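Local coordinates for sensor protein (Vibrio cholerae O1 biovar El Tor, PDB 3MXQ) that probably works as a sensor histidine kinase that passes phosphate from ATP to a protein histidine, this piece being its PAS-fold sensor domain, at residues Tyr42-Val47 against Glu60-Lys65; Ala75-Arg80 against Ser92-Glu97; Gln120-Ile125 against Leu139-Val144. One frame throughout, in Å; residues are numbered along the deposited sequence.

In the fold
All three contacts lie in one PAS-fold domain and reach the same five-stranded antiparallel sheet. They follow one another along the chain. Interactions 1 and 2 bring connecting segments onto the two outer strands: the turn after helix 59-62 onto strand 44-47, and helix 75-88 onto the end of strand 92-95. Interaction 3 forms the hairpin 118-128/134-145 further in. The centre of interaction 1 is about 19 Å from that of interaction 2, which it touches through Tyr-42 and Lys-79, and about 18 Å from that of interaction 3. Interactions 2 and 3, centres about 9 Å apart, share neighbouring strands. All three come within reach of other subunits; interactions 2 and 3 both touch the third.

Interaction 1: residues Tyr42-Val47 against Glu60-Lys65; sequences YVIVKV and ETMQGK
In this PAS fold the outer strand 44-47 is met by the turn that follows helix 59-62, with Ile-44 and Val-43 facing Gly-64 and Lys-65. Residues Met-62 to Lys-65 form a type II beta turn, with Gly-64 at its third position at positive phi. Two nearly straight backbone bonds hold the turn to Ile-44. Ile-44 N donates to Lys-65 O at 2.7 Å, and Gly-64 N donates to Ile-44 O at 2.9 Å. The second donor lies in the plane of the carbonyl it meets. The first is tilted from its carbonyl plane by 32°. Both polar backbone atoms of Ile-44 are thus used by the turn.

A third bond comes from a side chain. Gln-63 reaches across so that NE2 meets Val-45 O at 2.6 Å. This bond is bent, with an angle of 137° at the hydrogen, and the acceptor lies out of the Gln-63 amide plane. The apolar part centres on Ile-44. Ile-44 CD1 touches the terminal CE of Met-62, a selenomethionine, at 3.6 Å, and the two side chains cross obliquely. Val-43 CG1, anti to its own backbone N (chi1 -180°), rests on Gly-64 C at 3.5 Å.

Val-45 and Lys-46 sit opposite Ile-37 of strand 34-39 in a classic beta bulge. Ile-44 also packs on Cys-36 of that strand and on Ile-67 and Leu-70 of helix 67-70. Tyr-42 leads off toward helix 75-88, where its OH bonds to Asp-83.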
# COMPACT_ATOMS: atom_id res chain seq x y z
N TYR A 42 -15.94 -18.20 16.89
CA TYR A 42 -16.51 -16.91 16.50
C TYR A 42 -16.06 -15.71 17.34
O TYR A 42 -16.50 -14.58 17.12
CB TYR A 42 -18.04 -17.01 16.36
CG TYR A 42 -18.47 -18.26 15.63
CD1 TYR A 42 -18.27 -18.41 14.25
CD2 TYR A 42 -19.05 -19.32 16.32
CE1 TYR A 42 -18.65 -19.58 13.59
CE2 TYR A 42 -19.43 -20.48 15.68
CZ TYR A 42 -19.23 -20.62 14.32
OH TYR A 42 -19.64 -21.79 13.72
N VAL A 43 -15.15 -15.96 18.27
CA VAL A 43 -14.61 -14.94 19.15
C VAL A 43 -13.61 -14.07 18.39
O VAL A 43 -12.69 -14.59 17.75
CB VAL A 43 -13.96 -15.56 20.40
CG1 VAL A 43 -13.41 -14.49 21.31
CG2 VAL A 43 -14.96 -16.42 21.15
N ILE A 44 -13.79 -12.75 18.46
CA ILE A 44 -12.92 -11.81 17.75
C ILE A 44 -11.54 -11.69 18.39
O ILE A 44 -11.40 -11.49 19.59
CB ILE A 44 -13.57 -10.41 17.61
CG1 ILE A 44 -14.79 -10.50 16.70
CG2 ILE A 44 -12.57 -9.40 17.04
CD1 ILE A 44 -15.79 -9.43 16.94
N VAL A 45 -10.52 -11.82 17.55
CA VAL A 45 -9.15 -11.85 18.02
C VAL A 45 -8.42 -10.56 17.66
O VAL A 45 -7.71 -10.00 18.47
CB VAL A 45 -8.41 -13.07 17.44
CG1 VAL A 45 -6.93 -13.01 17.77
CG2 VAL A 45 -9.02 -14.35 17.97
N LYS A 46 -8.60 -10.10 16.43
CA LYS A 46 -7.93 -8.91 15.93
C LYS A 46 -8.86 -8.19 14.99
O LYS A 46 -9.68 -8.81 14.31
CB LYS A 46 -6.64 -9.29 15.18
CG LYS A 46 -6.11 -8.20 14.23
CD LYS A 46 -4.68 -8.49 13.79
CE LYS A 46 -4.02 -7.24 13.22
NZ LYS A 46 -3.56 -6.29 14.28
N VAL A 47 -8.70 -6.87 14.91
CA VAL A 47 -9.55 -6.06 14.07
C VAL A 47 -8.82 -4.79 13.58
O VAL A 47 -8.09 -4.16 14.33
CB VAL A 47 -10.87 -5.76 14.83
CG1 VAL A 47 -10.59 -5.20 16.21
CG2 VAL A 47 -11.75 -4.84 14.06
N GLU A 60 -11.15 -1.96 21.44
CA GLU A 60 -10.97 -2.44 22.81
C GLU A 60 -12.14 -3.31 23.25
O GLU A 60 -11.94 -4.40 23.80
CB GLU A 60 -10.76 -1.26 23.77
N THR A 61 -13.36 -2.84 22.99
CA THR A 61 -14.59 -3.49 23.42
C THR A 61 -14.86 -4.81 22.69
O THR A 61 -15.38 -5.76 23.28
CB THR A 61 -15.82 -2.55 23.21
OG1 THR A 61 -15.52 -1.23 23.68
CG2 THR A 61 -17.04 -3.07 23.94
N MSE A 62 -14.48 -4.87 21.41
CA MSE A 62 -14.81 -6.00 20.55
C MSE A 62 -13.95 -7.23 20.78
O MSE A 62 -14.39 -8.34 20.52
CB MSE A 62 -14.68 -5.61 19.08
CG MSE A 62 -15.59 -4.52 18.65
SE MSE A 62 -15.67 -4.40 16.71
CE MSE A 62 -16.74 -5.97 16.35
N GLN A 63 -12.73 -7.04 21.24
CA GLN A 63 -11.79 -8.14 21.32
C GLN A 63 -12.18 -9.11 22.43
O GLN A 63 -12.48 -8.70 23.54
CB GLN A 63 -10.37 -7.61 21.55
CG GLN A 63 -9.31 -8.31 20.71
CD GLN A 63 -8.24 -8.95 21.56
OE1 GLN A 63 -7.92 -8.47 22.65
NE2 GLN A 63 -7.68 -10.05 21.09
N GLY A 64 -12.18 -10.40 22.11
CA GLY A 64 -12.57 -11.43 23.06
C GLY A 64 -14.08 -11.57 23.18
O GLY A 64 -14.59 -12.00 24.21
N LYS A 65 -14.78 -11.18 22.12
CA LYS A 65 -16.24 -11.29 22.05
C LYS A 65 -16.66 -11.97 20.75
O LYS A 65 -15.95 -11.90 19.74
CB LYS A 65 -16.88 -9.91 22.14
CG LYS A 65 -16.68 -9.22 23.47
CD LYS A 65 -17.66 -8.08 23.65
CE LYS A 65 -17.84 -7.73 25.12
NZ LYS A 65 -16.56 -7.24 25.71

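Interaction 2: residues Ala75-Arg80 against Ser92-Glu97; sequences ADYLKR and SFSSWE
Tyr-77 lays one edge of its ring over a face of the Trp-96 indole. The two rings form an edge-to-face pair, with planes at 56° and the Tyr-77 ring centroid 4.8 Å from that of the Trp-96 five-membered ring. Tyr-77 CE1 stands over the centre of the indole. Its neighbour on the same edge, Tyr-77 CD1, comes to 3.7 Å from Trp-96 CE2. The two side chains pass in opposite senses, one from helix 75-88 and one from just beyond strand 92-95. Here helix 75-88 of the PAS fold packs against the residues that follow outer strand 92-95.

Tyr-77 holds its CG anti to the backbone N (chi1 -175°), and the ring extends from the helix to the strand end. Leu-78, next on the helix, adds a looser apolar contact, its CG at 4.3 Å from Trp-96 CH2. Leu-78 also packs on Ile-67 and Leu-68 of helix 67-70. The indole has further company outside the pair. His-101 stacks with Trp-96, and Trp-96 NE1 makes a weak hydrogen bond to Pro-100 O.

Across the contact, Glu-97 binds the phenol oxygen with its backbone and, weakly, with its side chain. The side chains of Tyr-77 and Glu-97 cross at about a right angle, and the ring and carboxylate planes are close to perpendicular. The carboxylate also has a long, weak ion pair with Lys-81. Tyr-77 OH accepts from Glu-97 N at 3.1 Å in a fairly straight bond (162° at the hydrogen), and donates only weakly to Glu-97 OE2, also 3.1 Å from it.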
# COMPACT_ATOMS: atom_id res chain seq x y z
N ALA A 75 -25.83 -12.49 12.06
CA ALA A 75 -25.26 -13.75 12.54
C ALA A 75 -25.48 -14.95 11.62
O ALA A 75 -24.54 -15.68 11.33
CB ALA A 75 -25.75 -14.05 13.92
N ASP A 76 -26.72 -15.14 11.18
CA ASP A 76 -27.09 -16.24 10.29
C ASP A 76 -26.20 -16.33 9.06
O ASP A 76 -25.65 -17.39 8.76
CB ASP A 76 -28.53 -16.08 9.83
CG ASP A 76 -29.48 -16.96 10.58
OD1 ASP A 76 -30.72 -16.79 10.42
OD2 ASP A 76 -28.98 -17.82 11.34
N TYR A 77 -26.10 -15.22 8.35
CA TYR A 77 -25.34 -15.14 7.13
C TYR A 77 -23.85 -15.38 7.41
O TYR A 77 -23.22 -16.24 6.78
CB TYR A 77 -25.59 -13.79 6.45
CG TYR A 77 -24.95 -13.65 5.11
CD1 TYR A 77 -23.95 -12.70 4.89
CD2 TYR A 77 -25.32 -14.48 4.05
CE1 TYR A 77 -23.34 -12.57 3.65
CE2 TYR A 77 -24.71 -14.37 2.82
CZ TYR A 77 -23.73 -13.41 2.62
OH TYR A 77 -23.14 -13.31 1.38
N LEU A 78 -23.33 -14.65 8.39
CA LEU A 78 -21.95 -14.77 8.83
C LEU A 78 -21.54 -16.17 9.24
O LEU A 78 -20.45 -16.63 8.90
CB LEU A 78 -21.67 -13.80 9.98
CG LEU A 78 -20.92 -12.52 9.64
CD1 LEU A 78 -20.62 -11.71 10.90
CD2 LEU A 78 -19.63 -12.84 8.90
N LYS A 79 -22.41 -16.85 10.00
CA LYS A 79 -22.14 -18.22 10.42
C LYS A 79 -22.06 -19.16 9.22
O LYS A 79 -21.21 -20.06 9.20
CB LYS A 79 -23.18 -18.71 11.41
CG LYS A 79 -22.77 -19.98 12.15
CD LYS A 79 -23.78 -20.38 13.23
CE LYS A 79 -23.24 -21.48 14.12
NZ LYS A 79 -23.29 -22.80 13.44
N ARG A 80 -22.92 -18.95 8.23
CA ARG A 80 -22.87 -19.80 7.05
C ARG A 80 -21.57 -19.59 6.29
O ARG A 80 -20.97 -20.53 5.79
CB ARG A 80 -24.09 -19.60 6.14
CG ARG A 80 -24.19 -20.65 5.04
CD ARG A 80 -25.45 -20.54 4.22
NE ARG A 80 -26.63 -21.02 4.94
CZ ARG A 80 -26.90 -22.31 5.21
NH1 ARG A 80 -26.06 -23.27 4.84
NH2 ARG A 80 -27.99 -22.63 5.88
N SER A 92 -13.32 -18.04 0.32
CA SER A 92 -14.46 -17.72 -0.52
C SER A 92 -14.51 -16.22 -0.74
O SER A 92 -14.06 -15.44 0.10
CB SER A 92 -15.75 -18.21 0.12
OG SER A 92 -16.19 -17.28 1.11
N PHE A 93 -15.06 -15.81 -1.87
CA PHE A 93 -15.23 -14.41 -2.20
C PHE A 93 -16.56 -14.21 -2.90
O PHE A 93 -16.83 -14.86 -3.91
CB PHE A 93 -14.08 -13.91 -3.07
CG PHE A 93 -14.14 -12.44 -3.37
CD1 PHE A 93 -13.51 -11.52 -2.54
CD2 PHE A 93 -14.81 -11.96 -4.49
CE1 PHE A 93 -13.56 -10.15 -2.82
CE2 PHE A 93 -14.87 -10.59 -4.77
CZ PHE A 93 -14.24 -9.69 -3.93
N SER A 94 -17.38 -13.31 -2.37
CA SER A 94 -18.67 -13.01 -2.97
C SER A 94 -19.16 -11.66 -2.48
O SER A 94 -18.67 -11.15 -1.47
CB SER A 94 -19.70 -14.07 -2.59
OG SER A 94 -19.90 -14.08 -1.18
N SER A 95 -20.13 -11.08 -3.18
CA SER A 95 -20.77 -9.88 -2.72
C SER A 95 -21.56 -10.23 -1.47
O SER A 95 -21.87 -11.39 -1.24
CB SER A 95 -21.67 -9.28 -3.80
OG SER A 95 -22.53 -10.26 -4.35
N TRP A 96 -21.85 -9.23 -0.65
CA TRP A 96 -22.65 -9.45 0.54
C TRP A 96 -24.10 -9.61 0.11
O TRP A 96 -24.72 -8.65 -0.35
CB TRP A 96 -22.48 -8.31 1.53
CG TRP A 96 -23.10 -8.59 2.85
CD1 TRP A 96 -24.42 -8.61 3.14
CD2 TRP A 96 -22.41 -8.88 4.06
NE1 TRP A 96 -24.61 -8.91 4.46
CE2 TRP A 96 -23.39 -9.08 5.05
CE3 TRP A 96 -21.06 -8.99 4.41
CZ2 TRP A 96 -23.07 -9.39 6.38
CZ3 TRP A 96 -20.74 -9.30 5.73
CH2 TRP A 96 -21.74 -9.50 6.70
N GLU A 97 -24.63 -10.82 0.27
CA GLU A 97 -25.93 -11.18 -0.31
C GLU A 97 -27.14 -10.90 0.57
O GLU A 97 -28.25 -10.73 0.05
CB GLU A 97 -25.94 -12.65 -0.72
CG GLU A 97 -24.72 -13.06 -1.55
CD GLU A 97 -24.48 -14.55 -1.51
OE1 GLU A 97 -25.45 -15.32 -1.72
OE2 GLU A 97 -23.32 -14.96 -1.25

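Interaction 3: residues Gln120-Ile125 against Leu139-Val144; sequences QNLEVI and LCVYDV
Gln-120 to Ile-125 and Leu-139 to Val-144 run antiparallel, with their axes 4.5 Å apart at closest and 157° between their directions. Two hydrogen-bonded pairs hold this stretch. In the first, Asn-121 N donates to Tyr-142 O at 2.7 Å, and Tyr-142 N returns a bond to Asn-121 O at 2.8 Å. In the second, Glu-123 and Cys-140 exchange the same two bonds, Glu-123 N to Cys-140 O being 3.0 Å. Gln-120 with Asp-143, Leu-122 with Val-141 and Val-124 with Leu-139 are the non-hydrogen-bonded pairs between and beside them.

The two strands form a beta hairpin, the last two strands of the PAS sheet in chain order. Leu-122, Val-124 and Leu-139 lie on the face packed against helix 75-88. There Leu-139 CD2 meets both methyls of Val-124, with CG1 at 3.9 Å, and the two side chains run alongside each other in one direction. Leu-122 CD1 touches Val-141 CG2 at 4.0 Å. Gln-120 lies alongside Asp-143 on this face, with its amide and the carboxylate almost perpendicular. Their stronger partners lie elsewhere: Gln-120 OE1 bonds to His-101, and Asp-143 forms a salt bridge with Arg-54.

Asn-121, Glu-123, Cys-140 and Tyr-142 are on the other face. Glu-123 CB sits at the edge of the Tyr-142 ring, in its plane, at 3.9 Å from CE2. Glu-123 CG is set anti to the backbone N (chi1 -171°), and the extended chain beyond it carries OE2 to the hydroxyl end of the ring. The carboxylate plane is turned 75° from the ring. Arg-21 of the second subunit makes a salt bridge with Glu-123 OE2 and a hydrogen bond with Tyr-142 OH.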
# COMPACT_ATOMS: atom_id res chain seq x y z
N GLN A 120 -21.23 -4.11 -1.20
CA GLN A 120 -20.11 -4.69 -0.47
C GLN A 120 -19.76 -6.09 -0.94
O GLN A 120 -20.63 -6.87 -1.30
CB GLN A 120 -20.41 -4.73 1.02
CG GLN A 120 -20.48 -3.36 1.66
CD GLN A 120 -20.69 -3.42 3.17
OE1 GLN A 120 -21.08 -4.45 3.73
NE2 GLN A 120 -20.43 -2.30 3.83
N ASN A 121 -18.46 -6.39 -0.92
CA ASN A 121 -17.95 -7.74 -1.12
C ASN A 121 -17.38 -8.28 0.19
O ASN A 121 -16.89 -7.52 1.03
CB ASN A 121 -16.89 -7.76 -2.22
CG ASN A 121 -17.48 -7.71 -3.61
OD1 ASN A 121 -18.51 -8.31 -3.89
ND2 ASN A 121 -16.80 -7.00 -4.51
N LEU A 122 -17.46 -9.60 0.33
CA LEU A 122 -16.99 -10.31 1.52
C LEU A 122 -16.05 -11.43 1.15
O LEU A 122 -16.33 -12.23 0.25
CB LEU A 122 -18.17 -10.87 2.31
CG LEU A 122 -17.86 -11.86 3.43
CD1 LEU A 122 -17.14 -11.21 4.56
CD2 LEU A 122 -19.14 -12.47 3.93
N GLU A 123 -14.92 -11.48 1.86
CA GLU A 123 -13.91 -12.51 1.65
C GLU A 123 -13.68 -13.21 2.97
O GLU A 123 -13.40 -12.58 3.97
CB GLU A 123 -12.62 -11.89 1.12
CG GLU A 123 -11.58 -12.90 0.67
CD GLU A 123 -10.53 -12.33 -0.32
OE1 GLU A 123 -10.33 -12.99 -1.39
OE2 GLU A 123 -9.92 -11.25 -0.04
N VAL A 124 -13.83 -14.53 2.96
CA VAL A 124 -13.54 -15.36 4.13
C VAL A 124 -12.34 -16.26 3.84
O VAL A 124 -12.35 -17.03 2.87
CB VAL A 124 -14.76 -16.22 4.50
CG1 VAL A 124 -14.50 -16.96 5.79
CG2 VAL A 124 -15.99 -15.33 4.68
N ILE A 125 -11.30 -16.15 4.65
CA ILE A 125 -10.08 -16.93 4.45
C ILE A 125 -9.74 -17.72 5.71
O ILE A 125 -9.50 -17.12 6.78
CB ILE A 125 -8.87 -16.04 4.15
CG1 ILE A 125 -9.09 -15.19 2.89
CG2 ILE A 125 -7.62 -16.89 4.04
CD1 ILE A 125 -8.31 -13.86 2.89
N LEU A 139 -11.60 -12.24 7.94
CA LEU A 139 -12.75 -11.65 7.25
C LEU A 139 -12.39 -10.26 6.76
O LEU A 139 -11.83 -9.44 7.51
CB LEU A 139 -13.97 -11.52 8.16
CG LEU A 139 -14.42 -12.73 8.98
CD1 LEU A 139 -15.65 -12.37 9.79
CD2 LEU A 139 -14.74 -13.85 8.07
N CYS A 140 -12.71 -9.99 5.51
CA CYS A 140 -12.40 -8.72 4.92
C CYS A 140 -13.64 -8.26 4.21
O CYS A 140 -14.23 -9.02 3.44
CB CYS A 140 -11.26 -8.88 3.92
SG CYS A 140 -9.76 -9.67 4.62
N VAL A 141 -14.06 -7.03 4.47
CA VAL A 141 -15.24 -6.50 3.80
C VAL A 141 -14.83 -5.34 2.92
O VAL A 141 -14.25 -4.37 3.39
CB VAL A 141 -16.36 -6.11 4.81
CG1 VAL A 141 -17.54 -5.48 4.08
CG2 VAL A 141 -16.80 -7.35 5.59
N TYR A 142 -15.13 -5.47 1.62
CA TYR A 142 -14.74 -4.50 0.61
C TYR A 142 -15.93 -3.74 0.12
O TYR A 142 -16.99 -4.30 -0.04
CB TYR A 142 -14.12 -5.19 -0.60
CG TYR A 142 -12.91 -6.02 -0.28
CD1 TYR A 142 -11.64 -5.46 -0.27
CD2 TYR A 142 -13.04 -7.39 -0.02
CE1 TYR A 142 -10.54 -6.22 0.02
CE2 TYR A 142 -11.94 -8.16 0.27
CZ TYR A 142 -10.69 -7.57 0.29
OH TYR A 142 -9.59 -8.35 0.57
N ASP A 143 -15.72 -2.46 -0.17
CA ASP A 143 -16.77 -1.58 -0.68
C ASP A 143 -16.57 -1.28 -2.15
O ASP A 143 -15.51 -0.82 -2.55
CB ASP A 143 -16.79 -0.29 0.12
CG ASP A 143 -17.63 -0.41 1.36
OD1 ASP A 143 -18.83 -0.06 1.30
OD2 ASP A 143 -17.12 -0.89 2.39
N VAL A 144 -17.59 -1.54 -2.96
CA VAL A 144 -17.58 -1.18 -4.38
C VAL A 144 -18.66 -0.13 -4.70
O VAL A 144 -19.64 0.01 -3.98
CB VAL A 144 -17.75 -2.43 -5.30
CG1 VAL A 144 -17.30 -2.12 -6.72
CG2 VAL A 144 -16.97 -3.60 -4.78